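Side-chain contacts in acyl-CoA Binding Protein (Moniliophthora perniciosa, PDB 3FP5), which probably binds acyl-coenzyme A esters and so takes part in intracellular fatty acid metabolism: residues F8-A11 / V12-Q16; Y33-K36 / Y37-A41. One frame throughout, in Å; residues are numbered along the deposited sequence.

Overall arrangement
From the N terminus, the chain first forms helix 5-17, within which contact 1 closes between 8-11 and 12-16. A loop then leads to helix 28-42, where contact 2 closes between 33-36 and 37-41. The two follow in series, neither nested nor crossed, and each lies within a single helix, pairing side chains three or four residues apart. Their centres lie about 12 Å apart, yet their side chains touch: Phe-8 CZ is 3.5 Å from Ala-41 CB, and Val-15 CG2 is 3.9 Å from Phe-34 CZ. Helix 73-91 packs on both, so the contacts tie helices 5-17, 28-42 and 73-91 together in the all-helical acyl-CoA binding protein fold.

Contact 1: F8-A11 / V12-Q16; sequences FDKA and VEIVQ
Val-12 lays its CG2 methyl over one face of the Phe-8 ring, one helical turn earlier. The methyl carbon stands 3.8 Å from the ring centroid and only 19° off the ring normal, which makes this a CH-pi contact. It is displaced toward the rim, and Phe-8 CZ, at 3.6 Å from Val-12 CG2, is the ring atom it approaches most closely. With chi1 of 168°, Val-12 turns CG1 away from its own nitrogen and leaves CG2 beside it, on the side where the Phe-8 ring lies.

The charged contact is between Lys-10 and Glu-13, whose side chains run side by side and point the same way. Lys-10 NZ donates to Glu-13 OE1 at 2.9 Å in a salt bridge, meeting the oxygen from its syn side but well out of the carboxylate plane. The lysine chain bends at both chi2 and chi3, whereas the glutamate is extended; the bends bring CE as well as NZ up to OE1. Asp-9 finds its partner in Lys-5, a turn earlier.

Backbone bonds of the i to i+4 kind run beneath these side chains: Val-12 N reaches Phe-8 O at 2.9 Å and Val-15 N reaches Ala-11 O at 2.8 Å, with Glu-13 and Ile-14 paired likewise to Asp-9 and Lys-10. The same four-residue spacing puts Val-12 one turn on from Phe-8, where CG2 can reach the ring face.

Within the fold, the apolar side chains of helix 5-17 meet three others. Phe-8 and Val-12 touch Phe-38 of helix 28-42, Ala-11 and Val-15 pack on Tyr-80 of helix 73-91, and Ile-14 rests on Tyr-99 and Ile-103 of helix 94-105.

Contact 2: Y33-K36 / Y37-A41; sequences YFYK and YFKQA
Tyr-37 turns the edge of its ring toward the face of Tyr-33, one turn earlier, in an edge-to-face pair with centroids 5.0 Å apart and planes at 61°. The CD2-CE2 side does the touching: Tyr-37 CE2 lies 3.5 Å from Tyr-33 CZ, above the rim of that ring. Lys-36 flanks Tyr-37 and points the same way. Its CG, set between backbone N and carbonyl carbon (chi1 75°), stands over one Tyr-37 face, 4.3 Å from the centroid, and the extended chain carries Lys-36 CE along the same side of the ring plane, past the rim and 3.5 Å from Tyr-37 CE2. Beyond these carbons a water lies 2.7 Å from Tyr-37 OH and accepts a weak, long bond from Lys-36 NZ.

These pairs belong to helix 28-42 of the acyl-CoA binding protein fold; backbone bonds such as Lys-39 N to Tyr-35 O set their spacing. Tyr-33 also makes a cation-pi contact with Lys-83 of helix 73-91, whereas Phe-38 packs on Phe-8 and Val-12 of helix 5-17.

Lys-39 folds over the Tyr-35 ring instead of running beside it. Its CG, anti to the carbonyl carbon, sits over the face, 3.8 Å from the centroid and 21° off the normal; bends at chi2 and chi3 then keep CD above the CZ end. A second water, in the ring plane at its edge, lies 2.9 Å from Tyr-35 OH and weakly accepts from Lys-39 NZ.

Contact 1: F8-A11 / V12-Q16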
ATOM      1  N   PHE A   8       4.459  -5.289   7.389  1.00 10.15           N
ATOM      2  CA  PHE A   8       4.483  -4.402   6.226  1.00 10.04           C
ATOM      3  C   PHE A   8       5.171  -5.075   5.038  1.00 11.40           C
ATOM      4  O   PHE A   8       4.641  -5.076   3.928  1.00 11.17           O
ATOM      5  CB  PHE A   8       5.196  -3.091   6.580  1.00  8.91           C
ATOM      6  CG  PHE A   8       5.488  -2.215   5.391  1.00  9.15           C
ATOM      7  CD1 PHE A   8       4.469  -1.493   4.782  1.00  9.48           C
ATOM      8  CD2 PHE A   8       6.778  -2.133   4.869  1.00 10.94           C
ATOM      9  CE1 PHE A   8       4.733  -0.671   3.675  1.00 13.42           C
ATOM     10  CE2 PHE A   8       7.057  -1.322   3.750  1.00 11.55           C
ATOM     11  CZ  PHE A   8       6.037  -0.585   3.159  1.00 11.58           C
ATOM     12  N   ASP A   9       6.344  -5.659   5.264  1.00 10.25           N
ATOM     13  CA  ASP A   9       7.093  -6.258   4.158  1.00 10.65           C
ATOM     14  C   ASP A   9       6.305  -7.430   3.538  1.00 10.39           C
ATOM     15  O   ASP A   9       6.278  -7.598   2.318  1.00 11.88           O
ATOM     16  CB  ASP A   9       8.483  -6.700   4.621  1.00 14.30           C
ATOM     17  CG  ASP A   9       9.411  -5.514   4.929  1.00 16.58           C
ATOM     18  OD1 ASP A   9       9.122  -4.389   4.489  1.00 17.02           O
ATOM     19  OD2 ASP A   9      10.440  -5.724   5.589  1.00 21.41           O
ATOM     20  N   LYS A  10       5.634  -8.214   4.372  1.00 10.89           N
ATOM     21  CA  LYS A  10       4.803  -9.306   3.847  1.00 10.63           C
ATOM     22  C   LYS A  10       3.645  -8.747   3.004  1.00 11.42           C
ATOM     23  O   LYS A  10       3.352  -9.250   1.910  1.00 11.91           O
ATOM     24  CB  LYS A  10       4.285 -10.184   4.993  1.00 10.93           C
ATOM     25  CG  LYS A  10       3.449 -11.403   4.563  1.00 11.86           C
ATOM     26  CD  LYS A  10       4.158 -12.290   3.518  1.00 12.40           C
ATOM     27  CE  LYS A  10       5.415 -12.935   4.081  1.00 14.72           C
ATOM     28  NZ  LYS A  10       6.065 -13.905   3.152  1.00 14.78           N
ATOM     29  N   ALA A  11       2.992  -7.702   3.498  1.00 10.34           N
ATOM     30  CA  ALA A  11       1.918  -7.051   2.756  1.00  9.66           C
ATOM     31  C   ALA A  11       2.401  -6.556   1.382  1.00 11.22           C
ATOM     32  O   ALA A  11       1.703  -6.723   0.379  1.00 10.42           O
ATOM     33  CB  ALA A  11       1.316  -5.892   3.564  1.00 11.95           C
ATOM     34  N   VAL A  12       3.579  -5.933   1.350  1.00 10.65           N
ATOM     35  CA  VAL A  12       4.162  -5.439   0.103  1.00 10.82           C
ATOM     36  C   VAL A  12       4.385  -6.595  -0.884  1.00 11.99           C
ATOM     37  O   VAL A  12       4.046  -6.492  -2.060  1.00 12.54           O
ATOM     38  CB  VAL A  12       5.496  -4.719   0.374  1.00 11.76           C
ATOM     39  CG1 VAL A  12       6.264  -4.453  -0.929  1.00 11.24           C
ATOM     40  CG2 VAL A  12       5.233  -3.416   1.121  1.00 11.69           C
ATOM     41  N   GLU A  13       4.950  -7.693  -0.395  1.00 10.66           N
ATOM     42  CA  GLU A  13       5.168  -8.867  -1.231  1.00 10.88           C
ATOM     43  C   GLU A  13       3.856  -9.342  -1.841  1.00 13.59           C
ATOM     44  O   GLU A  13       3.798  -9.689  -3.021  1.00 13.83           O
ATOM     45  CB  GLU A  13       5.796  -9.993  -0.409  1.00 12.58           C
ATOM     46  CG  GLU A  13       6.019 -11.250  -1.199  1.00 26.36           C
ATOM     47  CD  GLU A  13       6.544 -12.389  -0.345  1.00 30.27           C
ATOM     48  OE1 GLU A  13       6.687 -12.194   0.895  1.00 19.49           O
ATOM     49  OE2 GLU A  13       6.814 -13.464  -0.926  1.00 26.67           O
ATOM     50  N   ILE A  14       2.804  -9.359  -1.026  1.00 12.09           N
ATOM     51  CA  ILE A  14       1.488  -9.795  -1.495  1.00 11.90           C
ATOM     52  C   ILE A  14       0.933  -8.829  -2.548  1.00 11.89           C
ATOM     53  O   ILE A  14       0.500  -9.247  -3.618  1.00 15.10           O
ATOM     54  CB  ILE A  14       0.502  -9.965  -0.316  1.00 12.01           C
ATOM     55  CG1 ILE A  14       0.902 -11.194   0.512  1.00 11.92           C
ATOM     56  CG2 ILE A  14      -0.931 -10.095  -0.820  1.00 17.62           C
ATOM     57  CD1 ILE A  14       0.251 -11.251   1.865  1.00 14.77           C
ATOM     58  N   VAL A  15       0.956  -7.538  -2.243  1.00  9.94           N
ATOM     59  CA  VAL A  15       0.459  -6.533  -3.168  1.00  9.69           C
ATOM     60  C   VAL A  15       1.191  -6.617  -4.508  1.00 13.99           C
ATOM     61  O   VAL A  15       0.559  -6.592  -5.573  1.00 17.87           O
ATOM     62  CB  VAL A  15       0.584  -5.114  -2.573  1.00 12.13           C
ATOM     63  CG1 VAL A  15       0.364  -4.077  -3.657  1.00 14.13           C
ATOM     64  CG2 VAL A  15      -0.417  -4.942  -1.427  1.00 15.62           C
ATOM     65  N   GLN A  16       2.515  -6.744  -4.456  1.00 12.79           N
ATOM     66  CA  GLN A  16       3.311  -6.862  -5.686  1.00 16.69           C
ATOM     67  C   GLN A  16       2.972  -8.119  -6.475  1.00 20.70           C
ATOM     68  O   GLN A  16       3.204  -8.180  -7.690  1.00 27.72           O
ATOM     69  CB  GLN A  16       4.807  -6.844  -5.371  1.00 21.41           C
ATOM     70  CG  GLN A  16       5.323  -5.494  -4.930  1.00 27.48           C
ATOM     71  CD  GLN A  16       6.732  -5.568  -4.384  1.00 37.89           C
ATOM     72  OE1 GLN A  16       7.224  -6.650  -4.042  1.00 41.98           O
ATOM     73  NE2 GLN A  16       7.389  -4.419  -4.287  1.00 39.20           N
TER

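Contact 2: Y33-K36 / Y37-A41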
ATOM      1  N   TYR A  33      -3.298   4.582  -2.810  1.00 15.47           N
ATOM      2  CA  TYR A  33      -3.215   4.518  -1.354  1.00 16.82           C
ATOM      3  C   TYR A  33      -2.025   3.653  -0.937  1.00 12.49           C
ATOM      4  O   TYR A  33      -1.228   4.024  -0.066  1.00 12.98           O
ATOM      5  CB  TYR A  33      -4.531   3.965  -0.802  1.00 12.79           C
ATOM      6  CG  TYR A  33      -4.694   4.034   0.695  1.00 14.96           C
ATOM      7  CD1 TYR A  33      -5.527   4.987   1.290  1.00 16.61           C
ATOM      8  CD2 TYR A  33      -4.036   3.126   1.520  1.00 11.46           C
ATOM      9  CE1 TYR A  33      -5.696   5.024   2.672  1.00 16.50           C
ATOM     10  CE2 TYR A  33      -4.192   3.164   2.892  1.00 12.96           C
ATOM     11  CZ  TYR A  33      -5.021   4.113   3.466  1.00 14.53           C
ATOM     12  OH  TYR A  33      -5.171   4.130   4.843  1.00 15.13           O
ATOM     13  N   PHE A  34      -1.900   2.487  -1.564  1.00 12.21           N
ATOM     14  CA  PHE A  34      -0.738   1.639  -1.329  1.00 12.50           C
ATOM     15  C   PHE A  34       0.555   2.370  -1.685  1.00 14.65           C
ATOM     16  O   PHE A  34       1.547   2.277  -0.960  1.00 11.48           O
ATOM     17  CB  PHE A  34      -0.822   0.351  -2.154  1.00 12.45           C
ATOM     18  CG  PHE A  34      -1.749  -0.697  -1.577  1.00 11.49           C
ATOM     19  CD1 PHE A  34      -1.647  -1.090  -0.247  1.00 11.49           C
ATOM     20  CD2 PHE A  34      -2.688  -1.322  -2.389  1.00 11.59           C
ATOM     21  CE1 PHE A  34      -2.497  -2.075   0.269  1.00 12.18           C
ATOM     22  CE2 PHE A  34      -3.535  -2.311  -1.883  1.00 14.04           C
ATOM     23  CZ  PHE A  34      -3.436  -2.680  -0.552  1.00 18.08           C
ATOM     24  N   TYR A  35       0.547   3.089  -2.807  1.00 14.06           N
ATOM     25  CA  TYR A  35       1.749   3.783  -3.263  1.00 12.64           C
ATOM     26  C   TYR A  35       2.217   4.792  -2.225  1.00 11.94           C
ATOM     27  O   TYR A  35       3.395   4.811  -1.843  1.00 12.52           O
ATOM     28  CB  TYR A  35       1.523   4.518  -4.594  1.00 11.55           C
ATOM     29  CG  TYR A  35       2.765   5.264  -5.047  1.00 11.24           C
ATOM     30  CD1 TYR A  35       3.808   4.591  -5.664  1.00 14.64           C
ATOM     31  CD2 TYR A  35       2.921   6.631  -4.802  1.00 13.84           C
ATOM     32  CE1 TYR A  35       4.957   5.256  -6.063  1.00 17.08           C
ATOM     33  CE2 TYR A  35       4.066   7.305  -5.197  1.00 14.22           C
ATOM     34  CZ  TYR A  35       5.081   6.612  -5.827  1.00 16.42           C
ATOM     35  OH  TYR A  35       6.226   7.265  -6.216  1.00 18.86           O
ATOM     36  N   LYS A  36       1.289   5.629  -1.768  1.00 11.17           N
ATOM     37  CA  LYS A  36       1.674   6.747  -0.922  1.00 10.61           C
ATOM     38  C   LYS A  36       2.252   6.230   0.399  1.00 12.87           C
ATOM     39  O   LYS A  36       3.267   6.740   0.880  1.00 14.01           O
ATOM     40  CB  LYS A  36       0.513   7.739  -0.714  1.00 12.14           C
ATOM     41  CG  LYS A  36      -0.583   7.293   0.248  1.00 13.97           C
ATOM     42  CD  LYS A  36      -1.821   8.175   0.097  1.00 13.71           C
ATOM     43  CE  LYS A  36      -2.889   7.813   1.119  1.00 16.85           C
ATOM     44  NZ  LYS A  36      -4.194   8.480   0.843  1.00 20.81           N
ATOM     45  N   TYR A  37       1.645   5.184   0.955  1.00 10.96           N
ATOM     46  CA  TYR A  37       2.167   4.644   2.209  1.00  9.77           C
ATOM     47  C   TYR A  37       3.404   3.774   2.004  1.00 11.41           C
ATOM     48  O   TYR A  37       4.250   3.677   2.896  1.00 12.05           O
ATOM     49  CB  TYR A  37       1.078   3.941   3.032  1.00 15.11           C
ATOM     50  CG  TYR A  37       0.156   4.943   3.683  1.00 10.64           C
ATOM     51  CD1 TYR A  37       0.653   5.882   4.589  1.00  9.39           C
ATOM     52  CD2 TYR A  37      -1.203   4.982   3.372  1.00 13.92           C
ATOM     53  CE1 TYR A  37      -0.179   6.804   5.187  1.00 11.43           C
ATOM     54  CE2 TYR A  37      -2.040   5.923   3.954  1.00 16.00           C
ATOM     55  CZ  TYR A  37      -1.516   6.834   4.865  1.00 15.50           C
ATOM     56  OH  TYR A  37      -2.328   7.774   5.459  1.00 16.35           O
ATOM     57  N   PHE A  38       3.521   3.141   0.833  1.00 12.10           N
ATOM     58  CA  PHE A  38       4.752   2.436   0.524  1.00 10.49           C
ATOM     59  C   PHE A  38       5.952   3.393   0.532  1.00 10.54           C
ATOM     60  O   PHE A  38       6.964   3.112   1.165  1.00 10.86           O
ATOM     61  CB  PHE A  38       4.676   1.696  -0.809  1.00 11.10           C
ATOM     62  CG  PHE A  38       5.986   1.080  -1.209  1.00 11.21           C
ATOM     63  CD1 PHE A  38       6.380  -0.146  -0.684  1.00 12.96           C
ATOM     64  CD2 PHE A  38       6.841   1.740  -2.083  1.00 14.69           C
ATOM     65  CE1 PHE A  38       7.594  -0.712  -1.043  1.00 15.72           C
ATOM     66  CE2 PHE A  38       8.058   1.183  -2.441  1.00 17.79           C
ATOM     67  CZ  PHE A  38       8.441  -0.042  -1.923  1.00 15.27           C
ATOM     68  N   LYS A  39       5.831   4.516  -0.172  1.00 12.42           N
ATOM     69  CA  LYS A  39       6.902   5.503  -0.182  1.00 15.34           C
ATOM     70  C   LYS A  39       7.141   6.057   1.219  1.00 12.23           C
ATOM     71  O   LYS A  39       8.278   6.141   1.675  1.00 12.87           O
ATOM     72  CB  LYS A  39       6.588   6.626  -1.169  1.00 12.66           C
ATOM     73  CG  LYS A  39       6.387   6.122  -2.575  1.00 12.43           C
ATOM     74  CD  LYS A  39       7.659   5.467  -3.099  1.00 14.26           C
ATOM     75  CE  LYS A  39       8.763   6.490  -3.286  1.00 18.84           C
ATOM     76  NZ  LYS A  39       9.882   5.921  -4.105  1.00 22.55           N
ATOM     77  N   GLN A  40       6.062   6.406   1.910  1.00 10.36           N
ATOM     78  CA  GLN A  40       6.180   7.014   3.238  1.00 11.14           C
ATOM     79  C   GLN A  40       6.827   6.051   4.245  1.00 13.33           C
ATOM     80  O   GLN A  40       7.528   6.472   5.176  1.00 15.45           O
ATOM     81  CB  GLN A  40       4.808   7.477   3.727  1.00 11.85           C
ATOM     82  CG  GLN A  40       4.854   8.418   4.934  1.00 11.25           C
ATOM     83  CD  GLN A  40       5.471   9.785   4.621  1.00 11.05           C
ATOM     84  OE1 GLN A  40       5.522  10.194   3.456  1.00 11.26           O
ATOM     85  NE2 GLN A  40       5.938  10.485   5.647  1.00 12.69           N
ATOM     86  N   ALA A  41       6.590   4.753   4.055  1.00  9.51           N
ATOM     87  CA  ALA A  41       7.116   3.734   4.972  1.00 13.59           C
ATOM     88  C   ALA A  41       8.586   3.417   4.730  1.00 14.36           C
ATOM     89  O   ALA A  41       9.279   2.931   5.623  1.00 17.41           O
ATOM     90  CB  ALA A  41       6.290   2.438   4.872  1.00 12.73           C
TER
HETATM   91  O   HOH W   1       8.419   5.749  -7.237  1.00 37.41           O
HETATM   92  O   HOH W   2      -4.690   8.198   4.135  1.00 26.91           O